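Local atomic coordinates of pectate lyase (Paenibacillus sp. 0602, PDB entry 5GT5), a protein that catalyses, as a family 1 polysaccharide lyase that probably depends on calcium, the eliminative cleavage of polygalacturonate and probably also of partly methylated pectin. Residues K45-K50 with D97-L102; V125-L130 with V162-C167; T155-S160 with S179-S184. The protein carries 1 engineered substitution. All blocks are in the same frame, centred on the assembly; numbering follows the deposited sequence.

Contact 1: residues K45-K50 with D97-L102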
ATOM      1  N   LYS A  45      12.523  -5.098  15.401  1.00 10.03           N
ATOM      2  CA  LYS A  45      12.630  -4.630  14.013  1.00  7.19           C
ATOM      3  C   LYS A  45      13.582  -5.524  13.219  1.00  9.40           C
ATOM      4  O   LYS A  45      14.661  -5.903  13.693  1.00 11.55           O
ATOM      5  CB  LYS A  45      13.103  -3.166  13.994  1.00 13.05           C
ATOM      6  CG  LYS A  45      13.197  -2.551  12.613  1.00 12.87           C
ATOM      7  CD  LYS A  45      13.666  -1.093  12.745  1.00 20.51           C
ATOM      8  CE  LYS A  45      13.976  -0.488  11.374  1.00 37.38           C
ATOM      9  NZ  LYS A  45      14.633   0.852  11.496  1.00 46.03           N
ATOM     10  N   ASN A  46      13.132  -5.896  12.013  1.00  9.25           N
ATOM     11  CA  ASN A  46      13.887  -6.751  11.105  1.00  9.05           C
ATOM     12  C   ASN A  46      14.099  -8.168  11.563  1.00 10.08           C
ATOM     13  O   ASN A  46      15.003  -8.860  11.073  1.00 12.93           O
ATOM     14  CB  ASN A  46      15.176  -6.067  10.626  1.00  9.36           C
ATOM     15  CG  ASN A  46      14.899  -4.894   9.732  1.00 11.51           C
ATOM     16  OD1 ASN A  46      13.992  -4.962   8.911  1.00 13.86           O
ATOM     17  ND2 ASN A  46      15.675  -3.830   9.867  1.00 12.84           N
ATOM     18  N   SER A  47      13.241  -8.633  12.465  1.00  9.88           N
ATOM     19  CA  SER A  47      13.336 -10.016  12.903  1.00  9.72           C
ATOM     20  C   SER A  47      12.984 -10.976  11.768  1.00  9.45           C
ATOM     21  O   SER A  47      13.377 -12.167  11.810  1.00 14.82           O
ATOM     22  CB  SER A  47      12.386 -10.265  14.071  1.00 10.01           C
ATOM     23  OG  SER A  47      11.040 -10.308  13.614  1.00  8.63           O
ATOM     24  N   GLY A  48      12.184 -10.497  10.815  1.00 13.48           N
ATOM     25  CA  GLY A  48      11.714 -11.332   9.707  1.00 13.19           C
ATOM     26  C   GLY A  48      10.591 -12.294  10.049  1.00 13.79           C
ATOM     27  O   GLY A  48      10.146 -13.104   9.210  1.00 12.13           O
ATOM     28  N   VAL A  49      10.109 -12.206  11.283  1.00  9.94           N
ATOM     29  CA  VAL A  49       9.063 -13.120  11.725  1.00 10.92           C
ATOM     30  C   VAL A  49       7.778 -12.814  10.982  1.00  8.93           C
ATOM     31  O   VAL A  49       7.450 -11.634  10.787  1.00 10.53           O
ATOM     32  CB  VAL A  49       8.883 -13.011  13.243  1.00  7.70           C
ATOM     33  CG1 VAL A  49       7.615 -13.705  13.720  1.00  8.15           C
ATOM     34  CG2 VAL A  49      10.086 -13.594  13.933  1.00  9.28           C
ATOM     35  N   LYS A  50       7.078 -13.854  10.532  1.00  8.74           N
ATOM     36  CA  LYS A  50       5.843 -13.742   9.766  1.00  8.83           C
ATOM     37  C   LYS A  50       4.593 -13.982  10.587  1.00  7.73           C
ATOM     38  O   LYS A  50       3.588 -13.299  10.349  1.00  6.95           O
ATOM     39  CB  LYS A  50       5.884 -14.741   8.602  1.00 10.08           C
ATOM     40  CG  LYS A  50       6.986 -14.462   7.585  1.00  8.35           C
ATOM     41  CD  LYS A  50       6.494 -13.286   6.727  1.00 15.85           C
ATOM     42  CE  LYS A  50       7.566 -12.426   6.152  1.00 18.53           C
ATOM     43  NZ  LYS A  50       6.867 -11.310   5.400  1.00 19.60           N
ATOM     44  N   ASP A  97       7.752  -2.054  14.148  1.00  6.55           N
ATOM     45  CA  ASP A  97       8.332  -1.060  13.243  1.00  7.06           C
ATOM     46  C   ASP A  97       8.933  -1.740  12.017  1.00  8.03           C
ATOM     47  O   ASP A  97       9.736  -2.670  12.132  1.00  9.84           O
ATOM     48  CB  ASP A  97       9.444  -0.294  13.987  1.00  9.81           C
ATOM     49  CG  ASP A  97       9.962   0.927  13.230  1.00 12.60           C
ATOM     50  OD1 ASP A  97       9.578   1.170  12.070  1.00 12.42           O
ATOM     51  OD2 ASP A  97      10.783   1.658  13.826  1.00 18.40           O
ATOM     52  N   GLY A  98       8.493  -1.335  10.839  1.00  6.14           N
ATOM     53  CA  GLY A  98       9.161  -1.784   9.633  1.00  8.20           C
ATOM     54  C   GLY A  98       8.819  -3.189   9.180  1.00  8.90           C
ATOM     55  O   GLY A  98       9.577  -3.782   8.409  1.00 10.67           O
ATOM     56  N   PHE A  99       7.702  -3.757   9.629  1.00  7.02           N
ATOM     57  CA  PHE A  99       7.288  -5.087   9.214  1.00  6.84           C
ATOM     58  C   PHE A  99       6.543  -5.069   7.890  1.00  7.00           C
ATOM     59  O   PHE A  99       5.828  -4.104   7.598  1.00  8.79           O
ATOM     60  CB  PHE A  99       6.452  -5.761  10.315  1.00  6.20           C
ATOM     61  CG  PHE A  99       7.303  -6.354  11.400  1.00  7.98           C
ATOM     62  CD1 PHE A  99       7.796  -5.541  12.418  1.00  8.62           C
ATOM     63  CD2 PHE A  99       7.688  -7.695  11.365  1.00  8.09           C
ATOM     64  CE1 PHE A  99       8.666  -6.075  13.411  1.00  9.88           C
ATOM     65  CE2 PHE A  99       8.550  -8.229  12.346  1.00  9.29           C
ATOM     66  CZ  PHE A  99       9.012  -7.412  13.392  1.00  8.15           C
ATOM     67  N   ASN A 100       6.767  -6.081   7.057  1.00  8.08           N
ATOM     68  CA  ASN A 100       5.968  -6.284   5.860  1.00  7.64           C
ATOM     69  C   ASN A 100       5.437  -7.696   5.799  1.00  8.41           C
ATOM     70  O   ASN A 100       6.167  -8.650   5.497  1.00  9.01           O
ATOM     71  CB  ASN A 100       6.727  -6.015   4.577  1.00  9.88           C
ATOM     72  CG  ASN A 100       5.833  -6.203   3.348  1.00  8.03           C
ATOM     73  OD1 ASN A 100       4.651  -5.895   3.370  1.00 15.08           O
ATOM     74  ND2 ASN A 100       6.378  -6.835   2.323  1.00 20.99           N
ATOM     75  N   GLY A 101       4.174  -7.844   6.142  1.00  7.75           N
ATOM     76  CA  GLY A 101       3.541  -9.136   6.088  1.00  8.09           C
ATOM     77  C   GLY A 101       3.722  -9.845   7.405  1.00  7.59           C
ATOM     78  O   GLY A 101       4.640 -10.648   7.575  1.00  9.16           O
ATOM     79  N   LEU A 102       2.837  -9.565   8.347  1.00  7.89           N
ATOM     80  CA  LEU A 102       2.952 -10.086   9.701  1.00  7.92           C
ATOM     81  C   LEU A 102       1.568 -10.401  10.218  1.00  6.83           C
ATOM     82  O   LEU A 102       0.664  -9.584  10.075  1.00  7.75           O
ATOM     83  CB  LEU A 102       3.627  -9.036  10.590  1.00  7.42           C
ATOM     84  CG  LEU A 102       3.611  -9.302  12.098  1.00  7.19           C
ATOM     85  CD1 LEU A 102       4.491 -10.492  12.484  1.00  8.77           C
ATOM     86  CD2 LEU A 102       4.044  -8.042  12.852  1.00  8.89           C
TER
HETATM   87  O   HOH W   1      12.987   2.840  13.151  1.00 29.71           O
HETATM   88  O   HOH W   2      10.596  -5.396  10.742  1.00 12.30           O
HETATM   89  O   HOH W   3      12.221  -3.171   7.784  1.00 13.51           O
HETATM   90  O   HOH W   4       6.962 -10.053   8.659  1.00 16.56           O
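K50 brings its ammonium to two successive carbonyls of 97-102: NZ donates to N100 O at 2.8 Å and to G101 O at 3.2 Å, in the plane of each carbonyl and, at G101 O, on a lone pair. The lysine chain starts out away from the other segment, and a bend at chi2 (-77°) returns CD to 3.3 Å from G101 O. The methyl CD1 of L102 rests 3.6 Å from V49 O. The F99 ring fills the middle. S47 OG comes to its edge, 3.5 Å from F99 CE2, and V49 O meets the edge as well, while a water sits over the centre of one face. That water accepts from N46 N and donates to D97 O; another donates to both V49 O and G101 O. At the far end K45 is extended, CG anti to the backbone N (chi1 -178°), and runs alongside D97 with K45 CG 3.5 Å from D97 O. K45 NZ stays 4.6 Å from D97 OD2, beyond a salt bridge, and a water joins them, accepting from the lysine and donating to the carboxylate. D97 OD2 also forms a salt bridge with R121. Farther out, S47 OG accepts from V49 N in an ST turn and bonds A42 O of helix 36-43, whereas N100 OD1 bonds S123 OG. The contact joins the loop before strand 51-54 to the parallel beta-helix corner that G101 forms between strands 92-97 and 102-106; backbone angles there call for glycine, and a CB would press on K50 NZ. N46 and N100 pack on F404 and A259 of the second subunit. Because K50 binds backbone oxygens, its charge is probably stabilised by carbonyl dipoles, whereas the K45 charge meets D97 through solvent.

Contact 2: residues V125-L130 with V162-C167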
ATOM      1  N   VAL A 125      -0.317  -6.043   7.930  1.00  5.90           N
ATOM      2  CA  VAL A 125      -0.337  -6.545   9.297  1.00  6.38           C
ATOM      3  C   VAL A 125      -1.731  -7.054   9.624  1.00  6.04           C
ATOM      4  O   VAL A 125      -2.722  -6.345   9.344  1.00  5.77           O
ATOM      5  CB  VAL A 125       0.074  -5.432  10.293  1.00  7.96           C
ATOM      6  CG1 VAL A 125      -0.086  -5.925  11.757  1.00  8.51           C
ATOM      7  CG2 VAL A 125       1.522  -4.956  10.006  1.00  9.68           C
ATOM      8  N   ILE A 126      -1.811  -8.249  10.194  1.00  6.28           N
ATOM      9  CA  ILE A 126      -3.079  -8.840  10.625  1.00  6.15           C
ATOM     10  C   ILE A 126      -2.963  -9.109  12.129  1.00  5.67           C
ATOM     11  O   ILE A 126      -1.963  -9.687  12.590  1.00  7.43           O
ATOM     12  CB  ILE A 126      -3.382 -10.148   9.862  1.00  6.87           C
ATOM     13  CG1 ILE A 126      -3.571  -9.850   8.372  1.00  8.15           C
ATOM     14  CG2 ILE A 126      -4.562 -10.894  10.505  1.00  8.35           C
ATOM     15  CD1 ILE A 126      -3.912 -11.099   7.543  1.00  9.38           C
ATOM     16  N   ILE A 127      -3.965  -8.664  12.888  1.00  5.19           N
ATOM     17  CA  ILE A 127      -4.035  -8.857  14.346  1.00  4.77           C
ATOM     18  C   ILE A 127      -5.394  -9.471  14.655  1.00  5.66           C
ATOM     19  O   ILE A 127      -6.434  -8.839  14.415  1.00  6.64           O
ATOM     20  CB  ILE A 127      -3.848  -7.549  15.102  1.00  4.35           C
ATOM     21  CG1 ILE A 127      -2.479  -6.947  14.771  1.00  5.74           C
ATOM     22  CG2 ILE A 127      -4.037  -7.788  16.611  1.00  6.38           C
ATOM     23  CD1 ILE A 127      -2.297  -5.495  15.238  1.00  8.65           C
ATOM     24  N   ARG A 128      -5.413 -10.714  15.157  1.00  5.98           N
ATOM     25  CA  ARG A 128      -6.697 -11.406  15.342  1.00  6.10           C
ATOM     26  C   ARG A 128      -6.820 -12.198  16.626  1.00  5.31           C
ATOM     27  O   ARG A 128      -5.846 -12.795  17.147  1.00  6.27           O
ATOM     28  CB  ARG A 128      -6.994 -12.345  14.154  1.00  5.89           C
ATOM     29  CG  ARG A 128      -7.180 -11.586  12.843  1.00  5.75           C
ATOM     30  CD  ARG A 128      -7.383 -12.562  11.695  1.00  6.60           C
ATOM     31  NE  ARG A 128      -8.778 -12.989  11.555  1.00  7.93           N
ATOM     32  CZ  ARG A 128      -9.184 -13.914  10.687  1.00  8.14           C
ATOM     33  NH1 ARG A 128      -8.287 -14.578   9.951  1.00  9.06           N
ATOM     34  NH2 ARG A 128     -10.484 -14.187  10.562  1.00 10.18           N
ATOM     35  N   ASN A 129      -8.063 -12.246  17.124  1.00  5.31           N
ATOM     36  CA  ASN A 129      -8.427 -13.101  18.272  1.00  5.51           C
ATOM     37  C   ASN A 129      -7.637 -12.814  19.536  1.00  6.09           C
ATOM     38  O   ASN A 129      -7.195 -13.749  20.247  1.00  7.08           O
ATOM     39  CB  ASN A 129      -8.346 -14.592  17.908  1.00  6.02           C
ATOM     40  CG  ASN A 129      -9.279 -15.414  18.744  1.00  5.46           C
ATOM     41  OD1 ASN A 129     -10.343 -14.927  19.139  1.00  6.90           O
ATOM     42  ND2 ASN A 129      -8.924 -16.656  19.005  1.00  7.40           N
ATOM     43  N   LEU A 130      -7.451 -11.527  19.819  1.00  6.09           N
ATOM     44  CA  LEU A 130      -6.798 -11.076  21.042  1.00  6.36           C
ATOM     45  C   LEU A 130      -7.705 -10.133  21.798  1.00  6.03           C
ATOM     46  O   LEU A 130      -8.466  -9.345  21.191  1.00  6.88           O
ATOM     47  CB  LEU A 130      -5.502 -10.365  20.726  1.00  7.48           C
ATOM     48  CG  LEU A 130      -4.473 -11.305  20.131  1.00  6.73           C
ATOM     49  CD1 LEU A 130      -3.404 -10.472  19.481  1.00 10.20           C
ATOM     50  CD2 LEU A 130      -3.886 -12.145  21.257  1.00  9.21           C
ATOM     51  N   VAL A 162      -3.831  -2.971   7.229  1.00  5.30           N
ATOM     52  CA  VAL A 162      -3.929  -3.464   8.588  1.00  4.14           C
ATOM     53  C   VAL A 162      -5.322  -4.030   8.761  1.00  6.19           C
ATOM     54  O   VAL A 162      -6.299  -3.314   8.551  1.00  6.67           O
ATOM     55  CB  VAL A 162      -3.701  -2.345   9.625  1.00  5.00           C
ATOM     56  CG1 VAL A 162      -3.806  -2.930  11.042  1.00  6.60           C
ATOM     57  CG2 VAL A 162      -2.326  -1.665   9.428  1.00  7.13           C
ATOM     58  N   TRP A 163      -5.407  -5.293   9.177  1.00  5.73           N
ATOM     59  CA  TRP A 163      -6.660  -5.936   9.500  1.00  4.48           C
ATOM     60  C   TRP A 163      -6.637  -6.295  10.979  1.00  5.76           C
ATOM     61  O   TRP A 163      -5.821  -7.111  11.408  1.00  6.47           O
ATOM     62  CB  TRP A 163      -6.822  -7.209   8.645  1.00  7.22           C
ATOM     63  CG  TRP A 163      -8.172  -7.848   8.737  1.00  6.89           C
ATOM     64  CD1 TRP A 163      -9.347  -7.215   9.053  1.00  7.44           C
ATOM     65  CD2 TRP A 163      -8.508  -9.237   8.493  1.00  5.80           C
ATOM     66  NE1 TRP A 163     -10.399  -8.126   9.002  1.00  6.26           N
ATOM     67  CE2 TRP A 163      -9.909  -9.365   8.688  1.00  6.78           C
ATOM     68  CE3 TRP A 163      -7.761 -10.383   8.168  1.00  7.35           C
ATOM     69  CZ2 TRP A 163     -10.583 -10.588   8.527  1.00  8.13           C
ATOM     70  CZ3 TRP A 163      -8.434 -11.582   8.000  1.00  7.57           C
ATOM     71  CH2 TRP A 163      -9.818 -11.686   8.186  1.00  7.12           C
ATOM     72  N   ILE A 164      -7.546  -5.704  11.749  1.00  5.48           N
ATOM     73  CA  ILE A 164      -7.766  -6.055  13.142  1.00  5.72           C
ATOM     74  C   ILE A 164      -9.119  -6.744  13.197  1.00  5.89           C
ATOM     75  O   ILE A 164     -10.128  -6.151  12.796  1.00  6.71           O
ATOM     76  CB  ILE A 164      -7.759  -4.814  14.018  1.00  5.89           C
ATOM     77  CG1 ILE A 164      -6.345  -4.207  14.016  1.00  7.18           C
ATOM     78  CG2 ILE A 164      -8.164  -5.182  15.467  1.00  7.40           C
ATOM     79  CD1 ILE A 164      -6.287  -2.728  14.412  1.00  8.11           C
ATOM     80  N   ASP A 165      -9.165  -7.996  13.669  1.00  5.38           N
ATOM     81  CA  ASP A 165     -10.389  -8.767  13.498  1.00  6.27           C
ATOM     82  C   ASP A 165     -10.595  -9.764  14.632  1.00  4.74           C
ATOM     83  O   ASP A 165      -9.636 -10.352  15.126  1.00  6.18           O
ATOM     84  CB  ASP A 165     -10.365  -9.478  12.125  1.00  7.15           C
ATOM     85  CG  ASP A 165     -11.443 -10.517  11.995  1.00  6.94           C
ATOM     86  OD1 ASP A 165     -11.172 -11.678  12.401  1.00  8.70           O
ATOM     87  OD2 ASP A 165     -12.564 -10.208  11.526  1.00  7.80           O
ATOM     88  N   HIS A 166     -11.841  -9.918  15.078  1.00  6.17           N
ATOM     89  CA  HIS A 166     -12.129 -10.803  16.216  1.00  5.74           C
ATOM     90  C   HIS A 166     -11.288 -10.466  17.447  1.00  6.65           C
ATOM     91  O   HIS A 166     -10.805 -11.335  18.181  1.00  6.32           O
ATOM     92  CB  HIS A 166     -11.984 -12.281  15.819  1.00  6.31           C
ATOM     93  CG  HIS A 166     -13.165 -12.818  15.068  1.00  5.82           C
ATOM     94  ND1 HIS A 166     -13.215 -12.862  13.692  1.00  6.74           N
ATOM     95  CD2 HIS A 166     -14.339 -13.316  15.522  1.00  7.31           C
ATOM     96  CE1 HIS A 166     -14.380 -13.387  13.323  1.00  7.66           C
ATOM     97  NE2 HIS A 166     -15.089 -13.639  14.408  1.00  7.27           N
ATOM     98  N   CYS A 167     -11.159  -9.176  17.706  1.00  6.23           N
ATOM     99  CA  CYS A 167     -10.516  -8.717  18.927  1.00  6.19           C
ATOM    100  C   CYS A 167     -11.533  -8.097  19.863  1.00  6.30           C
ATOM    101  O   CYS A 167     -12.646  -7.752  19.450  1.00  6.71           O
ATOM    102  CB  CYS A 167      -9.408  -7.696  18.620  1.00  4.99           C
ATOM    103  SG  CYS A 167      -7.970  -8.432  17.780  1.00  6.80           S
TER
HETATM  104  O   HOH W   5     -13.183 -12.709  10.480  1.00  9.50           O
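V125-R128 and V162-D165 pair in register as parallel strands, their axes 4.8 Å apart and within 6° of one another, through a ladder in which W163 N donates to V125 O, I127 N to W163 O, D165 N to I127 O and N129 N to D165 O. I126, R128, W163 and D165 share one face. There the guanidinium of R128 lies over the indole of W163, R128 CZ 3.4 Å from W163 CH2, the two planes inclined by 33°. A bend at chi3 (85°) places R128 NE 2.9 Å from D165 OD1, and NH2 joins it side-on at the same oxygen. Both nitrogens approach from above the carboxylate plane, while OD1 lies in the guanidinium plane. H166 ND1 is a third donor to D165 OD1, at 2.7 Å on the syn side but tilted out of the carboxylate plane. OD2 accepts from a water and bonds S189 OG, so this buried carboxylate is held at both oxygens and probably stays ionised. I126 meets the indole at its edge, CD1 4.0 Å from W163 CE3. The opposite face, with V125, I127, V162 and I164, is apolar: I127 CB stands 4.3 Å from I164 CG1. Beyond the ladder N129 and H166 both take left-handed backbone angles, turning the two chains at equivalent places, and C167 SG packs 4.2 Å from I127 CG2. Such stacked rungs make the parallel beta-helix of this lyase family. Strand 102-106 flanks the pair beside 125-128, and 184-194 beside 160-165; S189 of the latter also bonds W163 NE1. V162 and I164 touch L156 and I154 of strand 154-157, while residues near both chain ends lie over the face of R128, W163 and D165, Y446 bonding R128 NH1 and Y7 and W441 meeting the H166 ring edge-to-face.

Contact 3: residues T155-S160 with S179-S184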
ATOM      1  N   THR A 155      -2.197   1.907  18.037  1.00  4.57           N
ATOM      2  CA  THR A 155      -2.033   3.114  17.208  1.00  5.07           C
ATOM      3  C   THR A 155      -1.356   2.670  15.949  1.00  6.08           C
ATOM      4  O   THR A 155      -0.344   1.937  15.985  1.00  8.69           O
ATOM      5  CB  THR A 155      -1.200   4.180  17.901  1.00  6.14           C
ATOM      6  OG1 THR A 155      -1.836   4.523  19.149  1.00 10.98           O
ATOM      7  CG2 THR A 155      -1.141   5.441  17.092  1.00  8.12           C
ATOM      8  N   LEU A 156      -1.902   3.094  14.822  1.00  5.82           N
ATOM      9  CA  LEU A 156      -1.308   2.799  13.528  1.00  6.23           C
ATOM     10  C   LEU A 156      -0.745   4.100  12.961  1.00  7.66           C
ATOM     11  O   LEU A 156      -1.450   5.105  12.873  1.00  8.09           O
ATOM     12  CB  LEU A 156      -2.358   2.235  12.585  1.00  6.89           C
ATOM     13  CG  LEU A 156      -3.243   1.126  13.172  1.00  7.28           C
ATOM     14  CD1 LEU A 156      -4.304   0.752  12.153  1.00  9.45           C
ATOM     15  CD2 LEU A 156      -2.404  -0.084  13.540  1.00  6.80           C
ATOM     16  N   GLU A 157       0.521   4.090  12.540  1.00  7.64           N
ATOM     17  CA  GLU A 157       1.157   5.302  12.008  1.00  9.08           C
ATOM     18  C   GLU A 157       1.925   5.010  10.750  1.00  6.02           C
ATOM     19  O   GLU A 157       2.715   4.055  10.709  1.00  6.25           O
ATOM     20  CB  GLU A 157       2.119   5.943  13.018  1.00 10.84           C
ATOM     21  CG  GLU A 157       1.413   6.492  14.261  1.00 15.13           C
ATOM     22  CD  GLU A 157       2.359   7.123  15.264  1.00 19.29           C
ATOM     23  OE1 GLU A 157       3.510   7.389  14.893  1.00 20.94           O
ATOM     24  OE2 GLU A 157       1.947   7.357  16.425  1.00 26.97           O
ATOM     25  N   GLU A 158       1.719   5.857   9.738  1.00  6.43           N
ATOM     26  CA  GLU A 158       2.405   5.724   8.426  1.00  7.96           C
ATOM     27  C   GLU A 158       2.525   4.292   7.943  1.00  7.78           C
ATOM     28  O   GLU A 158       3.579   3.862   7.450  1.00  7.36           O
ATOM     29  CB  GLU A 158       3.755   6.440   8.407  1.00 10.84           C
ATOM     30  CG  GLU A 158       4.807   5.917   9.289  1.00 16.08           C
ATOM     31  CD  GLU A 158       4.886   6.662  10.587  1.00 29.79           C
ATOM     32  OE1 GLU A 158       4.391   7.808  10.647  1.00 28.48           O
ATOM     33  OE2 GLU A 158       5.482   6.113  11.539  1.00 31.01           O
ATOM     34  N   SER A 159       1.417   3.567   8.058  1.00  7.31           N
ATOM     35  CA  SER A 159       1.325   2.151   7.695  1.00  5.98           C
ATOM     36  C   SER A 159       0.293   1.945   6.582  1.00  5.68           C
ATOM     37  O   SER A 159      -0.459   2.872   6.211  1.00  7.96           O
ATOM     38  CB  SER A 159       1.001   1.315   8.938  1.00  7.09           C
ATOM     39  OG  SER A 159       2.125   1.325   9.837  1.00  7.80           O
ATOM     40  N   SER A 160       0.269   0.744   6.010  1.00  6.38           N
ATOM     41  CA  SER A 160      -0.574   0.437   4.857  1.00  5.76           C
ATOM     42  C   SER A 160      -1.013  -1.003   4.920  1.00  7.04           C
ATOM     43  O   SER A 160      -0.152  -1.893   4.864  1.00  7.28           O
ATOM     44  CB  SER A 160       0.227   0.661   3.568  1.00  9.87           C
ATOM     45  OG  SER A 160      -0.550   0.391   2.402  1.00  9.65           O
ATOM     46  N   SER A 179      -5.730   5.680  14.148  1.00  7.20           N
ATOM     47  CA  SER A 179      -5.025   5.550  12.880  1.00  6.24           C
ATOM     48  C   SER A 179      -4.542   6.926  12.483  1.00  5.92           C
ATOM     49  O   SER A 179      -5.363   7.854  12.383  1.00  6.63           O
ATOM     50  CB  SER A 179      -5.950   4.932  11.845  1.00  7.83           C
ATOM     51  OG  SER A 179      -5.218   4.622  10.672  1.00  8.69           O
ATOM     52  N   LYS A 180      -3.244   7.083  12.244  1.00  7.59           N
ATOM     53  CA  LYS A 180      -2.614   8.382  12.154  1.00  6.16           C
ATOM     54  C   LYS A 180      -1.567   8.444  11.035  1.00  6.10           C
ATOM     55  O   LYS A 180      -1.120   7.407  10.487  1.00  6.67           O
ATOM     56  CB  LYS A 180      -1.895   8.690  13.488  1.00  9.44           C
ATOM     57  CG  LYS A 180      -2.756   8.714  14.742  1.00 15.53           C
ATOM     58  CD  LYS A 180      -1.850   9.059  15.924  1.00 19.43           C
ATOM     59  CE  LYS A 180      -2.619   9.113  17.232  1.00 23.07           C
ATOM     60  NZ  LYS A 180      -1.691   9.476  18.355  1.00 26.36           N
ATOM     61  N   LYS A 181      -1.144   9.666  10.742  1.00  8.22           N
ATOM     62  CA  LYS A 181      -0.021   9.908   9.846  1.00  7.48           C
ATOM     63  C   LYS A 181      -0.201   9.184   8.513  1.00  8.07           C
ATOM     64  O   LYS A 181       0.693   8.477   8.033  1.00  8.37           O
ATOM     65  CB  LYS A 181       1.286   9.568  10.544  1.00  8.86           C
ATOM     66  CG  LYS A 181       1.504  10.454  11.778  1.00 11.75           C
ATOM     67  CD  LYS A 181       2.827  10.159  12.455  1.00 17.28           C
ATOM     68  CE  LYS A 181       4.005  10.742  11.683  1.00 28.41           C
ATOM     69  NZ  LYS A 181       5.322  10.399  12.318  1.00 41.69           N
ATOM     70  N   GLY A 182      -1.379   9.379   7.921  1.00  6.99           N
ATOM     71  CA  GLY A 182      -1.623   8.919   6.570  1.00  7.25           C
ATOM     72  C   GLY A 182      -1.825   7.424   6.426  1.00  7.26           C
ATOM     73  O   GLY A 182      -1.810   6.920   5.309  1.00  9.01           O
ATOM     74  N   THR A 183      -1.998   6.712   7.530  1.00  6.25           N
ATOM     75  CA  THR A 183      -2.240   5.275   7.442  1.00  6.89           C
ATOM     76  C   THR A 183      -3.487   4.966   6.603  1.00  5.34           C
ATOM     77  O   THR A 183      -4.557   5.533   6.804  1.00  6.11           O
ATOM     78  CB  THR A 183      -2.413   4.652   8.836  1.00  5.55           C
ATOM     79  OG1 THR A 183      -1.160   4.743   9.534  1.00  7.40           O
ATOM     80  CG2 THR A 183      -2.829   3.183   8.748  1.00  6.65           C
ATOM     81  N   SER A 184      -3.335   4.083   5.633  1.00  6.16           N
ATOM     82  CA  SER A 184      -4.422   3.666   4.731  1.00  6.56           C
ATOM     83  C   SER A 184      -4.603   2.151   4.734  1.00  5.78           C
ATOM     84  O   SER A 184      -3.744   1.388   5.212  1.00  6.27           O
ATOM     85  CB  SER A 184      -4.169   4.143   3.299  1.00  8.75           C
ATOM     86  OG  SER A 184      -2.961   3.593   2.807  1.00 11.68           O
TER
HETATM   87  O   HOH W   6       0.880   8.887  18.237  1.00 42.28           O
HETATM   88  O   HOH W   7       0.681   5.505   5.492  1.00 13.49           O
HETATM   89  O   HOH W   8      -3.041   1.177   1.705  1.00 12.44           O
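With chi1 at -67°, T183 OG1 stands beside its own backbone N and anti to the carbonyl carbon, 3.2 Å from S159 N, which donates to it almost straight (169°). The same hydroxyl donates to K180 O at 2.8 Å, so it ties the two segments while closing its own turn; the methyl CG2 lies 4.0 Å from L156 CB. An alanine here would probably leave S159 N without this acceptor and K180 O with one bond fewer, and would open a gap beside L156 CB. E158 CG sits between backbone N and carbonyl carbon (chi1 66°), and the chain, bent at chi2, lies alongside that of K181, with E158 OE1 3.2 Å from K181 NZ in a salt bridge. These segments are adjoining rungs of the parallel beta-helix: L156 pairs with S179 and E157 with K180, and K180 N donates to L156 O at 2.7 Å. A type I' turn from K180 to T183 then makes the second chain one residue longer, so the ladder resumes with S160 opposite S184, after S184 N has bonded S159 O. S159 OG turns back to E157 O, 2.9 Å away, and also bonds S122 N of the preceding coil. E157 and K180 lie side by side; a water accepts from K180 NZ and donates to E157 OE2, and another bonds S160 OG and S184 OG. The side chain of T155 lies about 4 Å from that of D152, and K180 as near D178, probable calcium ligands as in a close relative. S160 and S184 pack against S256 and D254 of the second subunit.

Overall arrangement
Contact 2 is the core of the set, wholly buried and free of any other subunit, whereas contacts 1 and 3 are partly buried and touch the second subunit. All three belong to one run of coils. L102 of contact 1 probably hydrogen-bonds through its O to I126 N of contact 2, placing 97-102 beside 125-130, and V162 CG1 of contact 2 packs on L156 CD1 of contact 3, where strand 154-157 leads on to strand 160-165. Contacts 1 and 3 do not meet. In contact 1 water spans much of the interface; contact 3 mixes turn hydrogen bonds with charged pairs; contact 2 joins a buried Arg-Asp pair beside an indole to an apolar opposite face.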